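Local structure of HTH-type transcriptional regulator LysG (Mycobacterium tuberculosis, 3ISP) at residues A[59-63]-A[64-68]; A[239-242]-A[243-246]. The protein binds DNA as a homodimeric LysR-family transcription factor, probably activating expression of the exporter LysE and repressing its own gene. All blocks are in the same frame, centred on the assembly; numbering follows the deposited sequence.

Interaction 1 of 2, residues A[59-63]-A[64-68]; sequences CRATT and AGIPL
T62 O accepts a backbone bond from G65 N at 2.9 Å, and T63 O one from I66 N at 3.2 Å with an N-H...O angle of 154°. In both, the donor stands well above the carbonyl plane. T63 and A64 thus form the corner of a type I turn that winds straight into the helix.

Weaker polar contacts add to this. T62 OG1 lies 3.3 Å from G65 N in a weak bond, which together with the bond from G65 N to T62 O is consistent with an ST motif; I66 N also reaches T62 O weakly. The first torsion of T62 (chi1 59°) tucks OG1 between its own backbone N and carbonyl carbon, facing the turn; its main partner is V51 O.

One apolar pair joins the segments, I66 CD1 with A61 CB at 4.2 Å. The P67 nitrogen carries no hydrogen, and its ring CD makes a van der Waals contact with T63 O at 3.5 Å, while I66 N supplies the bond to that oxygen.

R60 and T62 bond through their backbones to V54 and L52, so the contact joins the wing hairpin of the winged helix-turn-helix domain to the linker helix, beside M86 of the second subunit. The chemistry implies a junction set mainly by backbone bonds, with the T62 hydroxyl tying the turn to the backbone just before strand 53-54.

Interaction 2 of 2, residues A[239-242]-A[243-246]; sequences MFPE and KLAA
P241 O is gripped by two backbone N-H groups of the following helix: L244 N at 2.8 Å and A245 N at 3.3 Å. They come from different directions. A245 N lies in the carbonyl plane, whereas L244 N stands above it, 46° out. The next carbonyl takes up the helical pattern, for A246 N meets E242 O at 2.9 Å, nearly in line with the C=O bond at 168°, and A245 N adds a weak bond to the same oxygen. P241 occupies the N-cap position. Its ring has no polar atom to cap the first N-H groups, and its carbonyl takes the first helical bond, from A245 N.

This is the point where strand 238-241, at one margin of the mixed sheet within this chain, passes directly into helix 242-251 in the LysR substrate-binding domain, which has a periplasmic-binding-protein fold. F240 of the strand and E242 just past its end bond through their backbones to L166 and R164 of the neighbouring strand 155-169.

Two apolar pairs span the bend. The P241 ring and the L244 side chain lie side by side and point the same way, with L244 CD2 3.8 Å from P241 CG and 4.0 Å from P241 CD; T108 touches both residues. F240 CB meets A245 CB at 4.3 Å, while the F240 ring faces helix 224-232, touching T228 and A231, packs edge-to-face with F254 and also meets the ring of F227.

E242 directs its side chain off the helix: CG is anti to the backbone N (chi1 180°) and the chain stays extended beyond it, bringing the carboxylate near Y293. A negative charge in the first turn would probably interact favourably with the helix dipole.

How the interactions relate
From the N terminus, the chain first builds the helix-turn-helix and the short hairpin of strands 53-54 and 60-61. Interaction 1 then closes the turn from the second of these strands into the linker helix 66-82, which carries the chain on toward the regulatory domain. Far along that domain, interaction 2 makes the comparable step from strand 238-241 into helix 242-251. The two follow in series, neither nesting nor crossing, and their centres lie about 39 Å apart on opposite sides of the chain's centre. One borders the second subunit of the dimer; the other is touched by no other protein chain of the assembly.

Interaction 1 of 2, residues A[59-63]-A[64-68]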
ATOM      1  N   CYS A  59      15.216  10.365   5.023  1.00 83.22           N
ATOM      2  CA  CYS A  59      15.865   9.902   3.804  1.00 76.96           C
ATOM      3  C   CYS A  59      15.747   8.393   3.630  1.00 74.78           C
ATOM      4  O   CYS A  59      16.105   7.623   4.515  1.00 78.00           O
ATOM      5  CB  CYS A  59      17.332  10.322   3.786  1.00 75.41           C
ATOM      6  SG  CYS A  59      17.569  12.090   3.943  1.00 89.71           S
ATOM      7  N   ARG A  60      15.235   7.976   2.482  1.00 70.66           N
ATOM      8  CA  ARG A  60      15.128   6.560   2.177  1.00 71.15           C
ATOM      9  C   ARG A  60      15.733   6.270   0.808  1.00 68.73           C
ATOM     10  O   ARG A  60      15.876   7.165  -0.025  1.00 64.69           O
ATOM     11  CB  ARG A  60      13.667   6.110   2.220  1.00 69.54           C
ATOM     12  CG  ARG A  60      12.732   6.922   1.330  1.00 74.96           C
ATOM     13  CD  ARG A  60      11.399   6.204   1.101  1.00 77.51           C
ATOM     14  NE  ARG A  60      10.601   6.801   0.025  1.00 79.43           N
ATOM     15  CZ  ARG A  60       9.941   7.955   0.129  1.00 76.50           C
ATOM     16  NH1 ARG A  60       9.989   8.663   1.256  1.00 63.92           N
ATOM     17  NH2 ARG A  60       9.239   8.407  -0.900  1.00 68.48           N
ATOM     18  N   ALA A  61      16.096   5.016   0.586  1.00 64.98           N
ATOM     19  CA  ALA A  61      16.603   4.594  -0.706  1.00 61.36           C
ATOM     20  C   ALA A  61      15.482   4.599  -1.741  1.00 61.20           C
ATOM     21  O   ALA A  61      14.330   4.293  -1.428  1.00 60.82           O
ATOM     22  CB  ALA A  61      17.219   3.197  -0.599  1.00 58.19           C
ATOM     23  N   THR A  62      15.819   4.954  -2.975  1.00 56.58           N
ATOM     24  CA  THR A  62      14.903   4.753  -4.074  1.00 49.04           C
ATOM     25  C   THR A  62      15.025   3.297  -4.436  1.00 55.77           C
ATOM     26  O   THR A  62      15.908   2.599  -3.950  1.00 59.09           O
ATOM     27  CB  THR A  62      15.286   5.561  -5.302  1.00 47.35           C
ATOM     28  OG1 THR A  62      16.601   5.186  -5.716  1.00 49.39           O
ATOM     29  CG2 THR A  62      15.248   7.044  -5.011  1.00 50.49           C
ATOM     30  N   THR A  63      14.140   2.831  -5.294  1.00 56.10           N
ATOM     31  CA  THR A  63      14.229   1.469  -5.759  1.00 56.53           C
ATOM     32  C   THR A  63      15.637   1.170  -6.266  1.00 61.35           C
ATOM     33  O   THR A  63      16.202   0.129  -5.961  1.00 68.73           O
ATOM     34  CB  THR A  63      13.190   1.198  -6.867  1.00 60.34           C
ATOM     35  OG1 THR A  63      11.894   1.053  -6.276  1.00 52.59           O
ATOM     36  CG2 THR A  63      13.538  -0.067  -7.644  1.00 61.44           C
ATOM     37  N   ALA A  64      16.215   2.083  -7.034  1.00 58.74           N
ATOM     38  CA  ALA A  64      17.478   1.777  -7.687  1.00 61.80           C
ATOM     39  C   ALA A  64      18.628   1.846  -6.714  1.00 60.72           C
ATOM     40  O   ALA A  64      19.730   1.407  -7.012  1.00 69.91           O
ATOM     41  CB  ALA A  64      17.720   2.701  -8.855  1.00 62.86           C
ATOM     42  N   GLY A  65      18.369   2.405  -5.547  1.00 61.53           N
ATOM     43  CA  GLY A  65      19.397   2.511  -4.529  1.00 66.89           C
ATOM     44  C   GLY A  65      19.450   1.292  -3.623  1.00 66.11           C
ATOM     45  O   GLY A  65      20.390   1.135  -2.850  1.00 66.68           O
ATOM     46  N   ILE A  66      18.438   0.434  -3.706  1.00 63.12           N
ATOM     47  CA  ILE A  66      18.431  -0.793  -2.917  1.00 64.24           C
ATOM     48  C   ILE A  66      19.692  -1.633  -3.151  1.00 63.04           C
ATOM     49  O   ILE A  66      20.408  -1.939  -2.209  1.00 62.82           O
ATOM     50  CB  ILE A  66      17.153  -1.645  -3.153  1.00 65.59           C
ATOM     51  CG1 ILE A  66      16.074  -1.306  -2.117  1.00 70.33           C
ATOM     52  CG2 ILE A  66      17.467  -3.128  -3.066  1.00 63.61           C
ATOM     53  CD1 ILE A  66      15.248  -0.079  -2.432  1.00 60.90           C
ATOM     54  N   PRO A  67      19.974  -1.995  -4.408  1.00 60.38           N
ATOM     55  CA  PRO A  67      21.149  -2.826  -4.688  1.00 62.02           C
ATOM     56  C   PRO A  67      22.481  -2.248  -4.180  1.00 65.26           C
ATOM     57  O   PRO A  67      23.331  -3.007  -3.728  1.00 67.55           O
ATOM     58  CB  PRO A  67      21.149  -2.918  -6.211  1.00 64.38           C
ATOM     59  CG  PRO A  67      19.717  -2.731  -6.589  1.00 67.72           C
ATOM     60  CD  PRO A  67      19.179  -1.737  -5.620  1.00 60.82           C
ATOM     61  N   LEU A  68      22.674  -0.938  -4.246  1.00 63.48           N
ATOM     62  CA  LEU A  68      23.893  -0.355  -3.696  1.00 59.99           C
ATOM     63  C   LEU A  68      23.863  -0.333  -2.166  1.00 58.51           C
ATOM     64  O   LEU A  68      24.900  -0.289  -1.520  1.00 60.92           O
ATOM     65  CB  LEU A  68      24.130   1.058  -4.235  1.00 61.78           C
ATOM     66  CG  LEU A  68      23.968   1.351  -5.730  1.00 64.12           C
ATOM     67  CD1 LEU A  68      24.653   2.678  -6.058  1.00 65.65           C
ATOM     68  CD2 LEU A  68      24.515   0.238  -6.610  1.00 63.10           C
TER

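Interaction 2 of 2, residues A[239-242]-A[243-246]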
ATOM      1  N   MET A 239      -3.397 -24.108  11.946  1.00 51.30           N
ATOM      2  CA  MET A 239      -2.235 -24.911  11.584  1.00 53.73           C
ATOM      3  C   MET A 239      -1.023 -24.628  12.486  1.00 50.09           C
ATOM      4  O   MET A 239      -0.573 -23.484  12.622  1.00 52.15           O
ATOM      5  CB  MET A 239      -1.881 -24.688  10.117  1.00 53.65           C
ATOM      6  CG  MET A 239      -3.066 -24.690   9.175  1.00 53.47           C
ATOM      7  SD  MET A 239      -3.723 -26.320   8.822  1.00 44.93           S
ATOM      8  CE  MET A 239      -2.323 -27.382   9.089  1.00 47.44           C
ATOM      9  N   PHE A 240      -0.486 -25.686  13.078  1.00 46.66           N
ATOM     10  CA  PHE A 240       0.615 -25.578  14.026  1.00 48.15           C
ATOM     11  C   PHE A 240       1.833 -26.376  13.599  1.00 47.42           C
ATOM     12  O   PHE A 240       1.723 -27.537  13.211  1.00 46.05           O
ATOM     13  CB  PHE A 240       0.173 -26.106  15.393  1.00 51.75           C
ATOM     14  CG  PHE A 240      -0.548 -25.096  16.242  1.00 50.10           C
ATOM     15  CD1 PHE A 240       0.074 -24.528  17.337  1.00 49.84           C
ATOM     16  CD2 PHE A 240      -1.847 -24.731  15.959  1.00 49.64           C
ATOM     17  CE1 PHE A 240      -0.588 -23.601  18.135  1.00 56.85           C
ATOM     18  CE2 PHE A 240      -2.513 -23.813  16.759  1.00 55.45           C
ATOM     19  CZ  PHE A 240      -1.880 -23.247  17.848  1.00 51.30           C
ATOM     20  N   PRO A 241       3.016 -25.767  13.693  1.00 50.44           N
ATOM     21  CA  PRO A 241       4.215 -26.570  13.462  1.00 47.82           C
ATOM     22  C   PRO A 241       4.116 -27.792  14.345  1.00 49.37           C
ATOM     23  O   PRO A 241       3.850 -27.645  15.529  1.00 49.54           O
ATOM     24  CB  PRO A 241       5.343 -25.663  13.951  1.00 40.19           C
ATOM     25  CG  PRO A 241       4.813 -24.296  13.775  1.00 47.40           C
ATOM     26  CD  PRO A 241       3.335 -24.384  14.072  1.00 50.89           C
ATOM     27  N   GLU A 242       4.307 -28.977  13.783  1.00 50.21           N
ATOM     28  CA  GLU A 242       4.203 -30.191  14.571  1.00 50.01           C
ATOM     29  C   GLU A 242       5.050 -30.181  15.832  1.00 47.11           C
ATOM     30  O   GLU A 242       4.599 -30.656  16.859  1.00 56.23           O
ATOM     31  CB  GLU A 242       4.512 -31.433  13.746  1.00 52.62           C
ATOM     32  CG  GLU A 242       4.414 -32.704  14.547  1.00 51.69           C
ATOM     33  CD  GLU A 242       4.956 -33.896  13.805  1.00 56.07           C
ATOM     34  OE1 GLU A 242       4.502 -34.129  12.668  1.00 54.88           O
ATOM     35  OE2 GLU A 242       5.829 -34.599  14.363  1.00 58.17           O
ATOM     36  N   LYS A 243       6.265 -29.652  15.776  1.00 46.43           N
ATOM     37  CA  LYS A 243       7.097 -29.614  16.979  1.00 49.83           C
ATOM     38  C   LYS A 243       6.325 -29.005  18.155  1.00 54.84           C
ATOM     39  O   LYS A 243       6.501 -29.408  19.310  1.00 55.05           O
ATOM     40  CB  LYS A 243       8.390 -28.828  16.746  1.00 50.42           C
ATOM     41  CG  LYS A 243       9.438 -29.035  17.849  1.00 53.58           C
ATOM     42  CD  LYS A 243      10.673 -28.159  17.659  1.00 66.22           C
ATOM     43  CE  LYS A 243      11.820 -28.575  18.584  1.00 74.24           C
ATOM     44  NZ  LYS A 243      11.466 -28.534  20.039  1.00 73.23           N
ATOM     45  N   LEU A 244       5.469 -28.034  17.839  1.00 53.30           N
ATOM     46  CA  LEU A 244       4.697 -27.276  18.825  1.00 50.07           C
ATOM     47  C   LEU A 244       3.405 -27.970  19.271  1.00 54.30           C
ATOM     48  O   LEU A 244       2.917 -27.735  20.378  1.00 54.22           O
ATOM     49  CB  LEU A 244       4.354 -25.898  18.251  1.00 53.11           C
ATOM     50  CG  LEU A 244       5.191 -24.689  18.656  1.00 52.47           C
ATOM     51  CD1 LEU A 244       6.581 -25.105  19.091  1.00 58.82           C
ATOM     52  CD2 LEU A 244       5.241 -23.655  17.534  1.00 47.47           C
ATOM     53  N   ALA A 245       2.842 -28.802  18.396  1.00 55.86           N
ATOM     54  CA  ALA A 245       1.618 -29.542  18.702  1.00 56.90           C
ATOM     55  C   ALA A 245       1.954 -30.827  19.435  1.00 59.04           C
ATOM     56  O   ALA A 245       1.116 -31.386  20.134  1.00 65.50           O
ATOM     57  CB  ALA A 245       0.859 -29.862  17.429  1.00 48.92           C
ATOM     58  N   ALA A 246       3.188 -31.287  19.264  1.00 55.53           N
ATOM     59  CA  ALA A 246       3.628 -32.552  19.826  1.00 58.12           C
ATOM     60  C   ALA A 246       3.264 -32.634  21.290  1.00 61.57           C
ATOM     61  O   ALA A 246       2.775 -33.655  21.754  1.00 68.32           O
ATOM     62  CB  ALA A 246       5.128 -32.717  19.650  1.00 54.17           C
TER